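Local coordinates for protein dioxygenase (Pseudomonas brassicacearum, PDB 5V2D) that probably uses dioxygen and a non-haem iron centre to cleave the double bond joining the two aromatic rings of lignostilbene-type stilbenes, at residues 48-53 against 95-100; 123-128 against 260-265; 240-245 against 303-308. One frame throughout, in Å; residues are numbered along the deposited sequence.

Contact 1 (48-53 against 95-100)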
ATOM      1  N   LEU A  48     -26.274   1.942   2.499  1.00 30.55           N
ATOM      2  CA  LEU A  48     -25.644   1.795   3.811  1.00 28.76           C
ATOM      3  C   LEU A  48     -26.266   2.789   4.785  1.00 27.98           C
ATOM      4  O   LEU A  48     -26.506   3.906   4.395  1.00 29.16           O
ATOM      5  CB  LEU A  48     -24.171   1.966   3.690  1.00 28.60           C
ATOM      6  CG  LEU A  48     -23.441   0.869   2.896  1.00 28.67           C
ATOM      7  CD1 LEU A  48     -22.042   1.273   2.513  1.00 30.01           C
ATOM      8  CD2 LEU A  48     -23.354  -0.449   3.661  1.00 28.45           C
ATOM      9  N   GLU A  49     -26.491   2.361   6.010  1.00 30.09           N
ATOM     10  CA  GLU A  49     -26.974   3.233   7.098  1.00 33.09           C
ATOM     11  C   GLU A  49     -25.914   4.244   7.441  1.00 32.01           C
ATOM     12  O   GLU A  49     -24.716   3.864   7.600  1.00 28.81           O
ATOM     13  CB  GLU A  49     -27.173   2.483   8.415  1.00 38.87           C
ATOM     14  CG  GLU A  49     -28.342   1.558   8.482  1.00 43.52           C
ATOM     15  CD  GLU A  49     -28.606   1.069   9.912  1.00 50.42           C
ATOM     16  OE1 GLU A  49     -27.938   0.087  10.293  1.00 53.80           O
ATOM     17  OE2 GLU A  49     -29.418   1.730  10.677  1.00 60.66           O
ATOM     18  N   ILE A  50     -26.312   5.503   7.663  1.00 28.78           N
ATOM     19  CA  ILE A  50     -25.395   6.552   7.996  1.00 28.79           C
ATOM     20  C   ILE A  50     -25.822   7.265   9.275  1.00 31.19           C
ATOM     21  O   ILE A  50     -26.960   7.685   9.374  1.00 30.72           O
ATOM     22  CB  ILE A  50     -25.346   7.576   6.854  1.00 30.91           C
ATOM     23  CG1 ILE A  50     -24.990   6.871   5.534  1.00 28.93           C
ATOM     24  CG2 ILE A  50     -24.337   8.715   7.141  1.00 30.00           C
ATOM     25  CD1 ILE A  50     -24.943   7.854   4.403  1.00 29.89           C
ATOM     26  N   GLU A  51     -24.951   7.371  10.263  1.00 30.49           N
ATOM     27  CA  GLU A  51     -25.156   8.128  11.470  1.00 33.18           C
ATOM     28  C   GLU A  51     -24.516   9.456  11.198  1.00 30.77           C
ATOM     29  O   GLU A  51     -23.368   9.523  10.710  1.00 29.93           O
ATOM     30  CB  GLU A  51     -24.487   7.386  12.653  1.00 37.40           C
ATOM     31  CG  GLU A  51     -24.567   8.139  13.981  1.00 43.21           C
ATOM     32  CD  GLU A  51     -23.809   7.514  15.177  1.00 51.17           C
ATOM     33  OE1 GLU A  51     -23.699   8.262  16.156  1.00 64.65           O
ATOM     34  OE2 GLU A  51     -23.388   6.305  15.220  1.00 51.24           O
ATOM     35  N   GLY A  52     -25.210  10.547  11.572  1.00 29.13           N
ATOM     36  CA  GLY A  52     -24.642  11.892  11.364  1.00 30.54           C
ATOM     37  C   GLY A  52     -25.155  12.406  10.054  1.00 31.44           C
ATOM     38  O   GLY A  52     -26.245  12.085   9.708  1.00 35.93           O
ATOM     39  N   VAL A  53     -24.402  13.193   9.317  1.00 31.48           N
ATOM     40  CA  VAL A  53     -24.849  13.823   8.079  1.00 31.27           C
ATOM     41  C   VAL A  53     -23.754  13.768   7.046  1.00 30.86           C
ATOM     42  O   VAL A  53     -22.648  14.362   7.230  1.00 28.02           O
ATOM     43  CB  VAL A  53     -25.130  15.351   8.332  1.00 34.37           C
ATOM     44  CG1 VAL A  53     -25.686  15.959   7.053  1.00 35.88           C
ATOM     45  CG2 VAL A  53     -26.139  15.495   9.496  1.00 36.98           C
ATOM     46  N   GLY A  95     -25.531  11.886  -0.944  1.00 32.50           N
ATOM     47  CA  GLY A  95     -25.836  11.507   0.408  1.00 33.17           C
ATOM     48  C   GLY A  95     -26.090  10.046   0.689  1.00 32.91           C
ATOM     49  O   GLY A  95     -26.395   9.697   1.816  1.00 32.99           O
ATOM     50  N   LYS A  96     -25.969   9.198  -0.342  1.00 30.58           N
ATOM     51  CA  LYS A  96     -26.164   7.758  -0.207  1.00 32.12           C
ATOM     52  C   LYS A  96     -24.870   7.022  -0.579  1.00 29.09           C
ATOM     53  O   LYS A  96     -24.111   7.464  -1.406  1.00 26.90           O
ATOM     54  CB  LYS A  96     -27.257   7.288  -1.106  1.00 36.44           C
ATOM     55  CG  LYS A  96     -28.617   7.888  -0.682  1.00 44.05           C
ATOM     56  CD  LYS A  96     -29.751   7.343  -1.554  1.00 48.89           C
ATOM     57  CE  LYS A  96     -31.087   7.143  -0.776  1.00 53.41           C
ATOM     58  NZ  LYS A  96     -31.256   5.919   0.149  1.00 54.39           N
ATOM     59  N   VAL A  97     -24.633   5.934   0.151  1.00 29.07           N
ATOM     60  CA  VAL A  97     -23.402   5.139  -0.089  1.00 27.45           C
ATOM     61  C   VAL A  97     -23.831   3.696  -0.319  1.00 25.63           C
ATOM     62  O   VAL A  97     -24.702   3.167   0.418  1.00 25.36           O
ATOM     63  CB  VAL A  97     -22.420   5.206   1.073  1.00 27.46           C
ATOM     64  CG1 VAL A  97     -21.125   4.578   0.670  1.00 27.20           C
ATOM     65  CG2 VAL A  97     -22.137   6.627   1.427  1.00 27.56           C
ATOM     66  N   SER A  98     -23.264   3.101  -1.345  1.00 26.70           N
ATOM     67  CA  SER A  98     -23.410   1.662  -1.595  1.00 24.81           C
ATOM     68  C   SER A  98     -22.041   0.959  -1.616  1.00 24.18           C
ATOM     69  O   SER A  98     -21.022   1.640  -1.670  1.00 22.79           O
ATOM     70  CB  SER A  98     -24.150   1.430  -2.890  1.00 27.33           C
ATOM     71  OG  SER A  98     -23.399   1.972  -3.959  1.00 27.89           O
ATOM     72  N   LEU A  99     -22.043  -0.373  -1.503  1.00 21.64           N
ATOM     73  CA  LEU A  99     -20.782  -1.118  -1.418  1.00 23.67           C
ATOM     74  C   LEU A  99     -20.876  -2.319  -2.353  1.00 23.86           C
ATOM     75  O   LEU A  99     -21.910  -3.021  -2.412  1.00 24.22           O
ATOM     76  CB  LEU A  99     -20.542  -1.602  -0.033  1.00 23.47           C
ATOM     77  CG  LEU A  99     -19.403  -2.586   0.203  1.00 25.23           C
ATOM     78  CD1 LEU A  99     -18.042  -2.033  -0.123  1.00 23.77           C
ATOM     79  CD2 LEU A  99     -19.514  -3.008   1.663  1.00 27.08           C
ATOM     80  N   ARG A 100     -19.795  -2.502  -3.094  1.00 25.00           N
ATOM     81  CA  ARG A 100     -19.515  -3.772  -3.769  1.00 26.14           C
ATOM     82  C   ARG A 100     -18.157  -4.257  -3.410  1.00 23.18           C
ATOM     83  O   ARG A 100     -17.256  -3.471  -3.301  1.00 24.01           O
ATOM     84  CB  ARG A 100     -19.473  -3.512  -5.232  1.00 29.97           C
ATOM     85  CG  ARG A 100     -20.731  -3.604  -5.876  1.00 42.86           C
ATOM     86  CD  ARG A 100     -20.299  -4.435  -7.168  1.00 53.76           C
ATOM     87  NE  ARG A 100     -21.395  -5.189  -7.774  1.00 63.19           N
ATOM     88  CZ  ARG A 100     -22.407  -4.569  -8.352  1.00 68.80           C
ATOM     89  NH1 ARG A 100     -22.464  -3.213  -8.449  1.00 63.21           N
ATOM     90  NH2 ARG A 100     -23.364  -5.320  -8.854  1.00 70.93           N
TER
HETATM   91  O   HOH W   1     -26.693   5.328   2.235  1.00 27.89           O

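Contact 2 (123-128 against 260-265)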
ATOM      1  N   TYR A 123       5.548 -16.817   0.220  1.00 26.51           N
ATOM      2  CA  TYR A 123       5.363 -15.494  -0.412  1.00 26.39           C
ATOM      3  C   TYR A 123       6.417 -15.233  -1.468  1.00 26.25           C
ATOM      4  O   TYR A 123       7.635 -15.269  -1.177  1.00 26.48           O
ATOM      5  CB  TYR A 123       5.374 -14.381   0.647  1.00 27.97           C
ATOM      6  CG  TYR A 123       5.242 -12.985   0.140  1.00 28.35           C
ATOM      7  CD1 TYR A 123       6.342 -12.160   0.072  1.00 30.82           C
ATOM      8  CD2 TYR A 123       3.993 -12.463  -0.337  1.00 29.09           C
ATOM      9  CE1 TYR A 123       6.227 -10.821  -0.412  1.00 30.01           C
ATOM     10  CE2 TYR A 123       3.903 -11.136  -0.784  1.00 31.35           C
ATOM     11  CZ  TYR A 123       5.007 -10.320  -0.812  1.00 34.16           C
ATOM     12  OH  TYR A 123       5.020  -9.029  -1.339  1.00 40.53           O
ATOM     13  N   ARG A 124       5.951 -14.982  -2.695  1.00 26.35           N
ATOM     14  CA  ARG A 124       6.799 -14.573  -3.835  1.00 26.66           C
ATOM     15  C   ARG A 124       7.893 -15.618  -4.105  1.00 26.70           C
ATOM     16  O   ARG A 124       9.007 -15.304  -4.542  1.00 26.43           O
ATOM     17  CB  ARG A 124       7.383 -13.174  -3.643  1.00 27.61           C
ATOM     18  CG  ARG A 124       6.322 -12.039  -3.756  1.00 29.95           C
ATOM     19  CD  ARG A 124       6.936 -10.668  -4.027  1.00 30.23           C
ATOM     20  NE  ARG A 124       7.727 -10.651  -5.263  1.00 33.95           N
ATOM     21  CZ  ARG A 124       8.374  -9.584  -5.764  1.00 37.02           C
ATOM     22  NH1 ARG A 124       8.413  -8.489  -5.048  1.00 32.86           N
ATOM     23  NH2 ARG A 124       9.011  -9.640  -6.981  1.00 38.98           N
ATOM     24  N   ASN A 125       7.592 -16.888  -3.786  1.00 25.92           N
ATOM     25  CA  ASN A 125       8.523 -17.951  -4.087  1.00 27.99           C
ATOM     26  C   ASN A 125       7.746 -19.086  -4.765  1.00 26.42           C
ATOM     27  O   ASN A 125       7.275 -20.064  -4.117  1.00 28.38           O
ATOM     28  CB  ASN A 125       9.287 -18.388  -2.817  1.00 29.82           C
ATOM     29  CG  ASN A 125      10.340 -19.467  -3.132  1.00 30.19           C
ATOM     30  OD1 ASN A 125      10.385 -19.930  -4.286  1.00 29.82           O
ATOM     31  ND2 ASN A 125      11.149 -19.896  -2.135  1.00 30.60           N
ATOM     32  N   ALA A 126       7.648 -18.943  -6.064  1.00 26.56           N
ATOM     33  CA  ALA A 126       6.865 -19.935  -6.847  1.00 28.41           C
ATOM     34  C   ALA A 126       7.528 -21.323  -6.880  1.00 31.33           C
ATOM     35  O   ALA A 126       6.853 -22.314  -7.123  1.00 29.55           O
ATOM     36  CB  ALA A 126       6.644 -19.427  -8.273  1.00 30.69           C
ATOM     37  N   PHE A 127       8.816 -21.434  -6.560  1.00 30.34           N
ATOM     38  CA  PHE A 127       9.402 -22.781  -6.422  1.00 30.93           C
ATOM     39  C   PHE A 127       8.751 -23.606  -5.348  1.00 32.74           C
ATOM     40  O   PHE A 127       8.943 -24.783  -5.373  1.00 31.60           O
ATOM     41  CB  PHE A 127      10.941 -22.725  -6.160  1.00 34.29           C
ATOM     42  CG  PHE A 127      11.689 -21.961  -7.215  1.00 33.18           C
ATOM     43  CD1 PHE A 127      11.841 -22.528  -8.510  1.00 37.07           C
ATOM     44  CD2 PHE A 127      12.197 -20.665  -6.976  1.00 35.35           C
ATOM     45  CE1 PHE A 127      12.524 -21.826  -9.520  1.00 38.05           C
ATOM     46  CE2 PHE A 127      12.840 -19.967  -8.002  1.00 35.28           C
ATOM     47  CZ  PHE A 127      13.033 -20.557  -9.258  1.00 38.53           C
ATOM     48  N   THR A 128       7.997 -23.025  -4.405  1.00 27.71           N
ATOM     49  CA  THR A 128       7.344 -23.782  -3.362  1.00 27.72           C
ATOM     50  C   THR A 128       5.875 -23.991  -3.654  1.00 26.64           C
ATOM     51  O   THR A 128       5.162 -24.533  -2.807  1.00 23.87           O
ATOM     52  CB  THR A 128       7.442 -23.029  -2.037  1.00 28.46           C
ATOM     53  OG1 THR A 128       6.776 -21.740  -2.132  1.00 27.15           O
ATOM     54  CG2 THR A 128       8.883 -22.864  -1.698  1.00 27.86           C
ATOM     55  N   GLU A 260      18.959 -18.572  -5.331  1.00 44.99           N
ATOM     56  CA  GLU A 260      19.359 -19.888  -4.804  1.00 49.01           C
ATOM     57  C   GLU A 260      18.675 -20.170  -3.509  1.00 41.24           C
ATOM     58  O   GLU A 260      18.167 -21.270  -3.314  1.00 44.52           O
ATOM     59  CB  GLU A 260      20.929 -20.019  -4.693  1.00 57.13           C
ATOM     60  CG  GLU A 260      21.627 -20.124  -6.065  1.00 61.97           C
ATOM     61  CD  GLU A 260      21.069 -21.277  -6.945  1.00 70.63           C
ATOM     62  OE1 GLU A 260      21.002 -22.461  -6.451  1.00 76.38           O
ATOM     63  OE2 GLU A 260      20.673 -21.024  -8.123  1.00 69.39           O
ATOM     64  N   ARG A 261      18.619 -19.183  -2.613  1.00 42.47           N
ATOM     65  CA  ARG A 261      17.893 -19.345  -1.352  1.00 39.36           C
ATOM     66  C   ARG A 261      16.424 -19.724  -1.647  1.00 39.25           C
ATOM     67  O   ARG A 261      15.839 -20.566  -0.981  1.00 38.50           O
ATOM     68  CB  ARG A 261      17.965 -18.062  -0.508  1.00 39.89           C
ATOM     69  CG  ARG A 261      17.065 -18.056   0.725  1.00 40.30           C
ATOM     70  CD  ARG A 261      17.209 -16.771   1.546  1.00 41.75           C
ATOM     71  NE  ARG A 261      16.681 -15.587   0.839  1.00 40.16           N
ATOM     72  CZ  ARG A 261      17.367 -14.496   0.523  1.00 41.05           C
ATOM     73  NH1 ARG A 261      18.640 -14.354   0.850  1.00 40.10           N
ATOM     74  NH2 ARG A 261      16.734 -13.479  -0.146  1.00 38.74           N
ATOM     75  N   MET A 262      15.823 -19.039  -2.624  1.00 37.91           N
ATOM     76  CA  MET A 262      14.443 -19.326  -3.011  1.00 38.75           C
ATOM     77  C   MET A 262      14.269 -20.753  -3.579  1.00 37.77           C
ATOM     78  O   MET A 262      13.299 -21.417  -3.235  1.00 36.85           O
ATOM     79  CB  MET A 262      13.926 -18.308  -4.053  1.00 35.53           C
ATOM     80  CG  MET A 262      13.780 -16.858  -3.544  1.00 37.82           C
ATOM     81  SD  MET A 262      13.580 -15.677  -4.966  1.00 40.48           S
ATOM     82  CE  MET A 262      12.098 -16.387  -5.697  1.00 37.76           C
ATOM     83  N   LYS A 263      15.180 -21.185  -4.444  1.00 39.17           N
ATOM     84  CA  LYS A 263      15.145 -22.577  -4.958  1.00 45.40           C
ATOM     85  C   LYS A 263      15.198 -23.590  -3.845  1.00 42.92           C
ATOM     86  O   LYS A 263      14.608 -24.626  -3.967  1.00 49.21           O
ATOM     87  CB  LYS A 263      16.251 -22.853  -5.929  1.00 47.49           C
ATOM     88  CG  LYS A 263      15.882 -22.329  -7.284  1.00 52.63           C
ATOM     89  CD  LYS A 263      17.045 -22.491  -8.292  1.00 57.74           C
ATOM     90  CE  LYS A 263      16.572 -22.239  -9.712  1.00 57.84           C
ATOM     91  NZ  LYS A 263      17.635 -21.565 -10.520  1.00 62.31           N
ATOM     92  N   ASN A 264      15.845 -23.244  -2.738  1.00 43.85           N
ATOM     93  CA  ASN A 264      15.878 -24.086  -1.534  1.00 45.41           C
ATOM     94  C   ASN A 264      14.750 -23.873  -0.578  1.00 45.83           C
ATOM     95  O   ASN A 264      14.810 -24.383   0.569  1.00 43.43           O
ATOM     96  CB  ASN A 264      17.227 -23.939  -0.826  1.00 48.02           C
ATOM     97  CG  ASN A 264      18.362 -24.532  -1.678  1.00 51.24           C
ATOM     98  OD1 ASN A 264      18.259 -25.667  -2.122  1.00 63.78           O
ATOM     99  ND2 ASN A 264      19.367 -23.747  -1.995  1.00 55.97           N
ATOM    100  N   GLY A 265      13.705 -23.114  -0.990  1.00 39.04           N
ATOM    101  CA  GLY A 265      12.529 -23.022  -0.166  1.00 35.27           C
ATOM    102  C   GLY A 265      12.498 -21.826   0.741  1.00 35.98           C
ATOM    103  O   GLY A 265      11.509 -21.647   1.479  1.00 37.85           O
TER

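Contact 3 (240-245 against 303-308). With FE (Fe (III) ion), chain E.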
ATOM      1  N   ASP A 240       7.801   1.647  -2.875  1.00 26.11           N
ATOM      2  CA  ASP A 240       7.156   2.900  -3.235  1.00 26.35           C
ATOM      3  C   ASP A 240       8.210   3.740  -3.927  1.00 26.44           C
ATOM      4  O   ASP A 240       9.370   3.375  -3.965  1.00 23.96           O
ATOM      5  CB  ASP A 240       6.595   3.538  -1.953  1.00 27.83           C
ATOM      6  CG  ASP A 240       5.464   4.557  -2.200  1.00 27.21           C
ATOM      7  OD1 ASP A 240       5.296   5.033  -3.364  1.00 26.94           O
ATOM      8  OD2 ASP A 240       4.784   4.933  -1.186  1.00 27.26           O
ATOM      9  N   PHE A 241       7.824   4.844  -4.513  1.00 26.12           N
ATOM     10  CA  PHE A 241       8.784   5.766  -5.131  1.00 25.07           C
ATOM     11  C   PHE A 241       8.256   7.175  -5.030  1.00 26.45           C
ATOM     12  O   PHE A 241       7.271   7.394  -4.402  1.00 24.12           O
ATOM     13  CB  PHE A 241       9.146   5.331  -6.572  1.00 25.49           C
ATOM     14  CG  PHE A 241       8.207   5.782  -7.640  1.00 26.81           C
ATOM     15  CD1 PHE A 241       6.882   5.552  -7.565  1.00 25.50           C
ATOM     16  CD2 PHE A 241       8.694   6.422  -8.767  1.00 30.11           C
ATOM     17  CE1 PHE A 241       6.020   5.904  -8.617  1.00 28.41           C
ATOM     18  CE2 PHE A 241       7.838   6.822  -9.819  1.00 30.12           C
ATOM     19  CZ  PHE A 241       6.510   6.572  -9.733  1.00 29.17           C
ATOM     20  N   ALA A 242       9.019   8.123  -5.539  1.00 25.79           N
ATOM     21  CA  ALA A 242       8.622   9.522  -5.492  1.00 28.45           C
ATOM     22  C   ALA A 242       8.801  10.093  -6.887  1.00 28.62           C
ATOM     23  O   ALA A 242       9.800   9.820  -7.579  1.00 28.28           O
ATOM     24  CB  ALA A 242       9.498  10.252  -4.535  1.00 30.41           C
ATOM     25  N   ALA A 243       7.805  10.834  -7.316  1.00 28.66           N
ATOM     26  CA  ALA A 243       7.857  11.502  -8.611  1.00 33.75           C
ATOM     27  C   ALA A 243       7.597  12.982  -8.385  1.00 35.95           C
ATOM     28  O   ALA A 243       6.758  13.361  -7.550  1.00 40.18           O
ATOM     29  CB  ALA A 243       6.860  10.895  -9.593  1.00 37.03           C
ATOM     30  N   THR A 244       8.463  13.809  -8.932  1.00 32.48           N
ATOM     31  CA  THR A 244       8.326  15.241  -8.784  1.00 31.62           C
ATOM     32  C   THR A 244       8.101  15.803 -10.170  1.00 31.78           C
ATOM     33  O   THR A 244       7.984  15.062 -11.140  1.00 29.14           O
ATOM     34  CB  THR A 244       9.528  15.892  -8.050  1.00 30.86           C
ATOM     35  OG1 THR A 244      10.673  15.917  -8.883  1.00 30.72           O
ATOM     36  CG2 THR A 244       9.910  15.129  -6.784  1.00 30.87           C
ATOM     37  N   GLU A 245       8.081  17.130 -10.272  1.00 35.82           N
ATOM     38  CA  GLU A 245       7.894  17.742 -11.618  1.00 39.11           C
ATOM     39  C   GLU A 245       9.010  17.353 -12.530  1.00 35.03           C
ATOM     40  O   GLU A 245       8.787  17.063 -13.664  1.00 35.37           O
ATOM     41  CB  GLU A 245       7.847  19.284 -11.510  1.00 47.74           C
ATOM     42  CG  GLU A 245       6.508  19.709 -10.856  1.00 55.35           C
ATOM     43  CD  GLU A 245       6.488  21.152 -10.338  1.00 62.29           C
ATOM     44  OE1 GLU A 245       7.332  21.563  -9.429  1.00 55.42           O
ATOM     45  OE2 GLU A 245       5.593  21.853 -10.872  1.00 66.17           O
ATOM     46  N   GLY A 303       9.831   4.012   4.465  1.00 26.69           N
ATOM     47  CA  GLY A 303       8.344   3.750   4.393  1.00 25.40           C
ATOM     48  C   GLY A 303       7.712   4.340   3.134  1.00 25.73           C
ATOM     49  O   GLY A 303       8.402   4.715   2.183  1.00 26.55           O
ATOM     50  N   HIS A 304       6.385   4.441   3.153  1.00 25.88           N
ATOM     51  CA  HIS A 304       5.630   4.982   2.027  1.00 25.59           C
ATOM     52  C   HIS A 304       5.868   6.473   1.828  1.00 25.92           C
ATOM     53  O   HIS A 304       5.960   7.228   2.776  1.00 26.40           O
ATOM     54  CB  HIS A 304       4.135   4.760   2.291  1.00 25.11           C
ATOM     55  CG  HIS A 304       3.760   3.345   2.136  1.00 25.27           C
ATOM     56  ND1 HIS A 304       3.446   2.529   3.195  1.00 26.10           N
ATOM     57  CD2 HIS A 304       3.551   2.624   1.018  1.00 25.04           C
ATOM     58  CE1 HIS A 304       3.154   1.325   2.713  1.00 28.37           C
ATOM     59  NE2 HIS A 304       3.220   1.367   1.400  1.00 25.74           N
ATOM     60  N   THR A 305       5.885   6.889   0.582  1.00 23.95           N
ATOM     61  CA  THR A 305       5.975   8.295   0.239  1.00 25.56           C
ATOM     62  C   THR A 305       4.754   9.081   0.637  1.00 26.07           C
ATOM     63  O   THR A 305       3.639   8.791   0.176  1.00 24.27           O
ATOM     64  CB  THR A 305       6.189   8.406  -1.277  1.00 26.48           C
ATOM     65  OG1 THR A 305       7.350   7.661  -1.632  1.00 30.37           O
ATOM     66  CG2 THR A 305       6.361   9.849  -1.743  1.00 27.05           C
ATOM     67  N   LEU A 306       4.932  10.114   1.455  1.00 25.35           N
ATOM     68  CA  LEU A 306       3.842  11.071   1.707  1.00 26.07           C
ATOM     69  C   LEU A 306       3.715  11.949   0.460  1.00 24.80           C
ATOM     70  O   LEU A 306       2.690  11.982  -0.209  1.00 24.77           O
ATOM     71  CB  LEU A 306       4.064  11.864   2.957  1.00 25.15           C
ATOM     72  CG  LEU A 306       3.148  13.079   3.116  1.00 25.99           C
ATOM     73  CD1 LEU A 306       1.648  12.727   3.082  1.00 25.36           C
ATOM     74  CD2 LEU A 306       3.515  13.773   4.448  1.00 25.78           C
ATOM     75  N   ASN A 307       4.790  12.611   0.103  1.00 26.74           N
ATOM     76  CA  ASN A 307       4.854  13.438  -1.081  1.00 25.45           C
ATOM     77  C   ASN A 307       6.311  13.784  -1.342  1.00 25.45           C
ATOM     78  O   ASN A 307       7.175  13.524  -0.529  1.00 27.10           O
ATOM     79  CB  ASN A 307       3.946  14.699  -1.007  1.00 27.05           C
ATOM     80  CG  ASN A 307       3.671  15.295  -2.359  1.00 26.48           C
ATOM     81  OD1 ASN A 307       3.744  14.626  -3.406  1.00 24.96           O
ATOM     82  ND2 ASN A 307       3.317  16.585  -2.347  1.00 27.42           N
ATOM     83  N   ALA A 308       6.582  14.368  -2.493  1.00 26.62           N
ATOM     84  CA  ALA A 308       7.918  14.803  -2.903  1.00 25.73           C
ATOM     85  C   ALA A 308       7.793  15.970  -3.845  1.00 27.56           C
ATOM     86  O   ALA A 308       6.780  16.137  -4.495  1.00 28.85           O
ATOM     87  CB  ALA A 308       8.630  13.644  -3.619  1.00 25.93           C
TER
HETATM   88 FE    FE E 500       2.450  -0.007   0.028  1.00 21.77          FE
HETATM   89  O   HOH W   2       2.820   6.342  -1.165  1.00 25.52           O
HETATM   90  O   HOH W   3       2.078  -1.611   1.270  1.00 26.53           O

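Contact 1 (48-53 against 95-100)
L48 meets V97 both through its backbone and through its side chain. The amide L48 N donates to V97 O at 2.9 Å, an N-H...O angle of 139° making the bond noticeably bent. The return link is not direct: a water accepts from V97 N at 3.0 Å and lies 2.6 Å from L48 O, so a solvent molecule takes the place of the second bond of a regular antiparallel pair. From the same residue the isobutyl group reaches over the strand, its branch CD1 lying 3.9 Å from V97 CG1 and 4.1 Å from L99 CB. With CG anti to the carbonyl carbon (chi1 -67°) and the chain then extended, CD1 is carried along the strand toward L99. I50 contributes the end of its longer branch, CD1 settling 3.5 Å from G95 O and close to the other methyl of V97, CG2. The water in place of a direct bond is consistent with a change of sheet in the seven-bladed beta-propeller of this family: strand 43-45 borders strand 96-103, whereas strand 50-52 joins strand 482-486, near the C-terminus, and so takes part in closing the ring. Further out, I484 and P487 touch L48 and F90 packs against it as well, while V97 also meets F92 and L54. Backbone bonds from E49 to R485 and from L99 to V45 hold the two segments in their separate sheets.

Contact 2 (123-128 against 260-265)
N125 lays its side-chain amide alongside M262, where a loop closes on the end of helix 259-263. From N125 CB the side chain extends with CG anti to the backbone N (chi1 -177°), which sends the amide toward the helix end. CG lies 3.9 Å from M262 CB. One branch, OD1, turns back to its own loop and receives a weak bond from F127 N. The other, ND2, donates to M262 O at 2.9 Å, with M262 O near the amide plane, and also to the carbonyl of G266. M262 O already accepts from G265 N within the Schellman motif that ends the helix, G265 being its positive-phi residue, so two donors grip this one oxygen. An aspartate here would probably cost M262 O its second donor and leave the G266 carbonyl without this partner, loosening the hold of the loop on the helix end. F127 lays a ring face against K263, whose CG sits 3.8 Å from the ring centroid and 8° off the normal, a CH-pi contact; T128 CG2 rests 4.0 Å from G265 CA. M262 CE bends round to 3.5 Å from R124 O, an oxygen that also accepts from H268. The chemistry implies that a side-chain amide from the loop adds a donor at a helix end already closed by its Schellman motif, with the F127-K263 and T128-G265 carbon contacts packed nearby.

Contact 3 (240-245 against 303-308)
H304, one of the four histidines that hold the iron, meets D240 edge-on where two neighbouring blades of the beta-propeller come together near its axis. The parts 240-244 and 304-308 run almost parallel, 7° apart, and include or adjoin strands 242-243 and 301-311, each the first strand of its own four-stranded sheet. H304 NE2 binds the iron at 2.1 Å, beside H188, H239 and H495 and a water, while ND1 is hydrogen-bonded to E372, a second-shell carboxylate which, with the iron bond, would hold the ring's rotation. D240 OD2 lies in the ring plane at the other edge, 3.4 Å from H304 CD2. T305 follows, and it bonds twice across the contact. Its amide N donates to D240 OD2 at 2.9 Å, coming from above the carboxylate plane, and its hydroxyl OG1 donates to F241 O at 2.8 Å, from 58° above the carbonyl plane. Because OG1 stands anti to the carbonyl carbon (chi1 -56°), it faces the 240-245 segment. The buried D240 carboxylate has further support: OD1 forms a salt bridge with K190 and accepts from F241 N, which would probably favour its charged form. N307 spends its amide on Y380 and G382. At A308 the interface turns apolar, and the methyl CB touches A242 CB at 3.6 Å and T244 CG2 at 3.7 Å.

How the contacts relate
Burial and chemistry change together across this propeller. Contact 3 is the deeply buried one, beside the iron, and joins the first strands of two neighbouring blades through an end of carboxylate, hydroxyl and backbone bonds and a small apolar end. Contacts 1 and 2 are only partly buried and lie on opposite sides of the chain's centre, their own centres about 45 Å apart. Contact 1 sets a corner of the chain against strand 96-103, with water completing its backbone pairing; contact 2 sets a loop against a helix end through a side-chain amide. None of the three touches another, although the segments of contacts 2 and 3 alternate along the chain, and their nearest atoms are about 10 Å apart.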